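PDB 1ZSW: glyoxalase family protein from Bacillus cereus, which is of unknown function but binds a zinc ion and belongs to the glyoxalase/bleomycin resistance/dioxygenase superfamily. Local coordinates for residues A[258-261]-A[262-265]; A[108-111]-A[112-116]. All coordinates share one frame; numbering follows the deposited sequence.

Contact 1: A[258-261]-A[262-265]; sequences AYWE and EQVK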
ATOM      1  N   ALA A 258      -6.506  -0.194 -19.081  1.00 22.09           N
ATOM      2  CA  ALA A 258      -6.425   0.647 -20.285  1.00 23.28           C
ATOM      3  C   ALA A 258      -7.358   1.861 -20.247  1.00 20.44           C
ATOM      4  O   ALA A 258      -6.995   2.941 -20.690  1.00 20.60           O
ATOM      5  CB  ALA A 258      -6.700  -0.183 -21.544  1.00 25.24           C
ATOM      6  N   TYR A 259      -8.554   1.668 -19.688  1.00 21.82           N
ATOM      7  CA  TYR A 259      -9.489   2.756 -19.498  1.00 21.41           C
ATOM      8  C   TYR A 259      -8.880   3.856 -18.635  1.00 20.50           C
ATOM      9  O   TYR A 259      -8.904   5.027 -19.000  1.00 20.59           O
ATOM     10  CB  TYR A 259     -10.797   2.253 -18.887  1.00 22.20           C
ATOM     11  CG  TYR A 259     -11.653   3.377 -18.349  1.00 23.33           C
ATOM     12  CD1 TYR A 259     -11.598   3.726 -16.996  1.00 24.02           C
ATOM     13  CD2 TYR A 259     -12.499   4.108 -19.184  1.00 24.39           C
ATOM     14  CE1 TYR A 259     -12.344   4.767 -16.463  1.00 24.11           C
ATOM     15  CE2 TYR A 259     -13.274   5.178 -18.660  1.00 25.09           C
ATOM     16  CZ  TYR A 259     -13.207   5.488 -17.293  1.00 24.80           C
ATOM     17  OH  TYR A 259     -13.947   6.535 -16.755  1.00 25.44           O
ATOM     18  N   TRP A 260      -8.267   3.459 -17.518  1.00 19.40           N
ATOM     19  CA  TRP A 260      -7.669   4.439 -16.616  1.00 19.16           C
ATOM     20  C   TRP A 260      -6.455   5.121 -17.213  1.00 18.12           C
ATOM     21  O   TRP A 260      -6.251   6.288 -16.970  1.00 19.91           O
ATOM     22  CB  TRP A 260      -7.347   3.811 -15.250  1.00 19.76           C
ATOM     23  CG  TRP A 260      -8.596   3.493 -14.457  1.00 20.55           C
ATOM     24  CD1 TRP A 260      -9.038   2.266 -14.093  1.00 20.12           C
ATOM     25  CD2 TRP A 260      -9.582   4.436 -13.998  1.00 19.65           C
ATOM     26  NE1 TRP A 260     -10.242   2.373 -13.406  1.00 22.05           N
ATOM     27  CE2 TRP A 260     -10.598   3.693 -13.342  1.00 21.53           C
ATOM     28  CE3 TRP A 260      -9.727   5.815 -14.119  1.00 20.17           C
ATOM     29  CZ2 TRP A 260     -11.730   4.306 -12.768  1.00 22.89           C
ATOM     30  CZ3 TRP A 260     -10.851   6.439 -13.528  1.00 21.73           C
ATOM     31  CH2 TRP A 260     -11.847   5.658 -12.886  1.00 20.86           C
ATOM     32  N   GLU A 261      -5.679   4.391 -18.012  1.00 19.65           N
ATOM     33  CA  GLU A 261      -4.572   5.023 -18.708  1.00 19.99           C
ATOM     34  C   GLU A 261      -5.061   6.160 -19.570  1.00 22.02           C
ATOM     35  O   GLU A 261      -4.510   7.241 -19.541  1.00 20.61           O
ATOM     36  CB  GLU A 261      -3.771   4.062 -19.555  1.00 22.24           C
ATOM     37  CG  GLU A 261      -2.616   4.825 -20.177  1.00 24.51           C
ATOM     38  CD  GLU A 261      -1.569   3.937 -20.767  1.00 30.46           C
ATOM     39  OE1 GLU A 261      -1.923   2.890 -21.348  1.00 32.09           O
ATOM     40  OE2 GLU A 261      -0.386   4.303 -20.620  1.00 34.13           O
ATOM     41  N   GLU A 262      -6.137   5.910 -20.316  1.00 21.04           N
ATOM     42  CA  GLU A 262      -6.760   6.972 -21.100  1.00 23.61           C
ATOM     43  C   GLU A 262      -7.247   8.161 -20.262  1.00 21.17           C
ATOM     44  O   GLU A 262      -6.997   9.317 -20.600  1.00 21.37           O
ATOM     45  CB  GLU A 262      -7.909   6.386 -21.899  1.00 23.93           C
ATOM     46  CG  GLU A 262      -8.605   7.383 -22.771  1.00 33.01           C
ATOM     47  CD  GLU A 262      -7.831   7.750 -24.034  1.00 43.98           C
ATOM     48  OE1 GLU A 262      -6.684   7.250 -24.230  1.00 42.81           O
ATOM     49  OE2 GLU A 262      -8.404   8.549 -24.834  1.00 42.37           O
ATOM     50  N   GLN A 263      -7.934   7.902 -19.152  1.00 21.41           N
ATOM     51  CA  GLN A 263      -8.365   8.997 -18.285  1.00 21.93           C
ATOM     52  C   GLN A 263      -7.246   9.871 -17.733  1.00 22.59           C
ATOM     53  O   GLN A 263      -7.357  11.103 -17.674  1.00 24.18           O
ATOM     54  CB  GLN A 263      -9.227   8.448 -17.127  1.00 22.98           C
ATOM     55  CG  GLN A 263     -10.440   7.663 -17.609  1.00 24.81           C
ATOM     56  CD  GLN A 263     -11.341   8.501 -18.519  1.00 32.10           C
ATOM     57  OE1 GLN A 263     -11.623   8.126 -19.660  1.00 35.67           O
ATOM     58  NE2 GLN A 263     -11.790   9.632 -18.015  1.00 32.67           N
ATOM     59  N   VAL A 264      -6.161   9.221 -17.328  1.00 21.69           N
ATOM     60  CA  VAL A 264      -4.993   9.897 -16.793  1.00 24.01           C
ATOM     61  C   VAL A 264      -4.354  10.799 -17.844  1.00 24.15           C
ATOM     62  O   VAL A 264      -4.047  11.951 -17.568  1.00 25.19           O
ATOM     63  CB  VAL A 264      -4.013   8.847 -16.256  1.00 23.83           C
ATOM     64  CG1 VAL A 264      -2.636   9.413 -16.025  1.00 30.13           C
ATOM     65  CG2 VAL A 264      -4.652   8.234 -14.979  1.00 26.95           C
ATOM     66  N   LYS A 265      -4.228  10.280 -19.051  1.00 24.12           N
ATOM     67  CA  LYS A 265      -3.651  11.042 -20.168  1.00 26.42           C
ATOM     68  C   LYS A 265      -4.505  12.270 -20.505  1.00 26.07           C
ATOM     69  O   LYS A 265      -3.989  13.362 -20.769  1.00 25.77           O
ATOM     70  CB  LYS A 265      -3.545  10.143 -21.399  1.00 25.00           C
ATOM     71  CG  LYS A 265      -2.393   9.164 -21.382  1.00 31.30           C
ATOM     72  CD  LYS A 265      -2.158   8.598 -22.785  1.00 33.04           C
ATOM     73  CE  LYS A 265      -0.977   7.665 -22.771  1.00 37.64           C
ATOM     74  NZ  LYS A 265      -0.827   6.887 -24.039  1.00 40.34           N
TER
HETATM   75  O   HOH W   1       1.167   5.084 -22.582  1.00 41.30           O
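Tyr259 and Gln263, one helical turn apart, meet through a CH-pi contact. Gln263 CG sits over one face of the phenol ring, 3.8 Å from the centroid of the Tyr259 ring and 23° off its normal. CG of Tyr259 lies anti to the backbone N (chi1 165°), which swings the ring along the helix toward Gln263. The amide plane of Gln263 lies nearly parallel to the ring, the two planes 14° apart. Tyr259 OH is hydrogen-bonded to Met25 N, which helps fix the ring.

The charged pair is Glu261 and Lys265. Their side chains run alongside each other and point the same way. Glu261 OE2 and Lys265 NZ stay 4.3 Å apart, beyond a salt bridge. A water joins them instead: it donates to Glu261 OE2 at 2.6 Å and accepts from Lys265 NZ at 3.1 Å. Glu261 OE2 also bonds Ser271 OG, so two partners hold this oxygen.

Backbone i to i+4 bonds carry the turn, as in any alpha helix. Gln263 N reaches Tyr259 O at 3.0 Å, and Val264 N reaches Trp260 O at 3.0 Å.

Both segments belong to helix 254-266, the helix of a beta-alpha-beta-beta-beta module. It follows strand 244-251, which carries the zinc ligand His246. Its buried side faces strand 280-286, where Val264 touches Phe285, and helix 191-201, where Trp260 and Gln263 touch Ile201.

Contact 2: A[108-111]-A[112-116]; sequences LVPS and EDSLH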
ATOM      1  N   LEU A 108      -5.863  -2.380   9.074  1.00 18.12           N
ATOM      2  CA  LEU A 108      -7.096  -2.756   9.797  1.00 18.31           C
ATOM      3  C   LEU A 108      -6.834  -3.937  10.730  1.00 20.95           C
ATOM      4  O   LEU A 108      -6.148  -4.881  10.361  1.00 20.99           O
ATOM      5  CB  LEU A 108      -8.197  -3.124   8.801  1.00 19.67           C
ATOM      6  CG  LEU A 108      -8.649  -1.963   7.913  1.00 18.43           C
ATOM      7  CD1 LEU A 108      -9.478  -2.412   6.722  1.00 22.46           C
ATOM      8  CD2 LEU A 108      -9.461  -0.960   8.773  1.00 23.92           C
ATOM      9  N   VAL A 109      -7.378  -3.845  11.952  1.00 19.75           N
ATOM     10  CA  VAL A 109      -7.431  -4.968  12.900  1.00 21.43           C
ATOM     11  C   VAL A 109      -8.870  -5.149  13.327  1.00 23.35           C
ATOM     12  O   VAL A 109      -9.657  -4.219  13.245  1.00 23.26           O
ATOM     13  CB  VAL A 109      -6.497  -4.805  14.112  1.00 19.35           C
ATOM     14  CG1 VAL A 109      -5.059  -4.774  13.655  1.00 20.99           C
ATOM     15  CG2 VAL A 109      -6.833  -3.523  14.968  1.00 21.00           C
ATOM     16  N   PRO A 110      -9.255  -6.383  13.710  1.00 24.02           N
ATOM     17  CA  PRO A 110     -10.689  -6.635  13.878  1.00 24.10           C
ATOM     18  C   PRO A 110     -11.422  -5.862  14.985  1.00 25.21           C
ATOM     19  O   PRO A 110     -12.542  -5.470  14.762  1.00 28.04           O
ATOM     20  CB  PRO A 110     -10.737  -8.144  14.127  1.00 25.47           C
ATOM     21  CG  PRO A 110      -9.430  -8.673  13.496  1.00 22.26           C
ATOM     22  CD  PRO A 110      -8.448  -7.603  13.843  1.00 23.00           C
ATOM     23  N   SER A 111     -10.810  -5.642  16.131  1.00 24.96           N
ATOM     24  CA  SER A 111     -11.573  -5.098  17.273  1.00 26.82           C
ATOM     25  C   SER A 111     -10.774  -4.204  18.201  1.00 25.49           C
ATOM     26  O   SER A 111      -9.539  -4.139  18.138  1.00 25.55           O
ATOM     27  CB  SER A 111     -12.086  -6.304  18.088  1.00 25.86           C
ATOM     28  OG  SER A 111     -10.986  -6.844  18.796  1.00 27.94           O
ATOM     29  N   GLU A 112     -11.477  -3.433  19.049  0.70 26.87           N
ATOM     30  CA  GLU A 112     -10.777  -2.564  19.997  0.70 28.96           C
ATOM     31  C   GLU A 112      -9.909  -3.423  20.918  0.70 27.60           C
ATOM     32  O   GLU A 112      -8.849  -3.015  21.379  0.70 28.37           O
ATOM     33  CB  GLU A 112     -11.757  -1.650  20.774  0.70 29.56           C
ATOM     34  CG  GLU A 112     -12.311  -0.527  19.902  0.70 33.11           C
ATOM     35  CD  GLU A 112     -13.135   0.527  20.632  0.70 33.15           C
ATOM     36  OE1 GLU A 112     -14.375   0.563  20.430  0.70 38.93           O
ATOM     37  OE2 GLU A 112     -12.553   1.341  21.369  0.70 38.56           O
ATOM     38  N   ASP A 113     -10.364  -4.660  21.145  0.60 29.03           N
ATOM     39  CA  ASP A 113      -9.595  -5.676  21.867  0.60 29.13           C
ATOM     40  C   ASP A 113      -8.237  -5.958  21.209  0.60 27.11           C
ATOM     41  O   ASP A 113      -7.221  -5.971  21.887  0.60 25.36           O
ATOM     42  CB  ASP A 113     -10.414  -6.973  21.997  0.60 30.65           C
ATOM     43  CG  ASP A 113      -9.665  -8.083  22.735  0.60 36.24           C
ATOM     44  OD1 ASP A 113      -9.841  -9.271  22.363  0.60 39.12           O
ATOM     45  OD2 ASP A 113      -8.907  -7.774  23.681  0.60 39.20           O
ATOM     46  N   SER A 114      -8.230  -6.158  19.886  1.00 27.31           N
ATOM     47  CA  SER A 114      -6.994  -6.260  19.095  1.00 26.31           C
ATOM     48  C   SER A 114      -6.077  -5.068  19.336  1.00 23.84           C
ATOM     49  O   SER A 114      -4.857  -5.224  19.445  1.00 24.20           O
ATOM     50  CB  SER A 114      -7.255  -6.443  17.575  1.00 24.66           C
ATOM     51  OG  SER A 114      -8.287  -7.389  17.301  1.00 24.86           O
ATOM     52  N   LEU A 115      -6.628  -3.853  19.433  1.00 25.05           N
ATOM     53  CA  LEU A 115      -5.761  -2.731  19.819  1.00 25.04           C
ATOM     54  C   LEU A 115      -5.036  -2.936  21.153  1.00 25.14           C
ATOM     55  O   LEU A 115      -3.866  -2.578  21.302  1.00 24.41           O
ATOM     56  CB  LEU A 115      -6.527  -1.398  19.836  1.00 27.04           C
ATOM     57  CG  LEU A 115      -7.101  -0.904  18.514  1.00 26.67           C
ATOM     58  CD1 LEU A 115      -7.830   0.425  18.719  1.00 29.08           C
ATOM     59  CD2 LEU A 115      -5.979  -0.743  17.437  1.00 26.48           C
ATOM     60  N   HIS A 116      -5.716  -3.543  22.115  1.00 27.29           N
ATOM     61  CA  HIS A 116      -5.095  -3.818  23.408  1.00 29.25           C
ATOM     62  C   HIS A 116      -4.031  -4.889  23.294  1.00 27.85           C
ATOM     63  O   HIS A 116      -2.950  -4.755  23.875  1.00 28.11           O
ATOM     64  CB  HIS A 116      -6.163  -4.173  24.455  1.00 31.91           C
ATOM     65  CG  HIS A 116      -7.035  -3.010  24.817  1.00 37.07           C
ATOM     66  ND1 HIS A 116      -6.620  -2.010  25.671  1.00 40.27           N
ATOM     67  CD2 HIS A 116      -8.279  -2.666  24.414  1.00 37.91           C
ATOM     68  CE1 HIS A 116      -7.574  -1.105  25.782  1.00 40.49           C
ATOM     69  NE2 HIS A 116      -8.595  -1.480  25.033  1.00 39.61           N
TER
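Ser111 and Ser114 grip each other at the start of helix 112-124. Ser111 is the N-cap, and the two serines form a capping box.

The Ser111 side chain can be followed outward. Its CB carries the hydroxyl toward the first turn of the helix. OG stands between the backbone N and the carbonyl carbon (chi1 74°), which turns it toward Ser114 N. There Ser111 OG accepts from Ser114 N at 3.0 Å, and the N-H points almost straight at it, at 164°.

Ser114 answers from the other side of the box. Its CB touches Val109 CB at 3.9 Å. Its OG accepts from Ser111 N at 3.3 Å, a more bent bond of 142°. The same OG lies against Pro110 CD at 3.5 Å. Ser114 OG is also hydrogen-bonded to His176 ND1, so the buried hydroxyl is held from outside the turn as well.

Leu115 N bonds Ser111 O and begins the regular helical pattern. Val109 CG2 meets Leu115 CD2 at 3.8 Å, the two side chains crossing at about a right angle. This apolar contact ties the last residue of the strand to the first turn of the helix.

Strand 101-109, helix 112-124 and the strands that follow match the beta-alpha-beta-beta-beta module of the glyoxalase (VOC) superfamily, and the contact is its first strand-to-helix connection. Strand 101-109 pairs with strands 150-155 and 180-188, and Val109 bonds Leu154 and Ser156. Helix 112-124 lies against this sheet: Leu115 packs on Leu153 and Val155 of strand 150-155 and on Pro139 and Leu141 of strand 138-144.

How the contacts relate
Contact 1 and contact 2 lie on opposite sides of the chain's centre. Their centres are 38 Å apart and their nearest atoms about 21 Å apart, so they do not touch. Contact 2 comes first along the chain, in the first glyoxalase-superfamily range. Contact 1 falls in the second. One lies within a helix, in its later part, and the other is the start of one. The zinc ion is bound by His33, His246 and Glu294. In contact 1 the side chain of Val264 is about 10 Å from that of Glu294, without contact. Contact 2 lies away from the metal site.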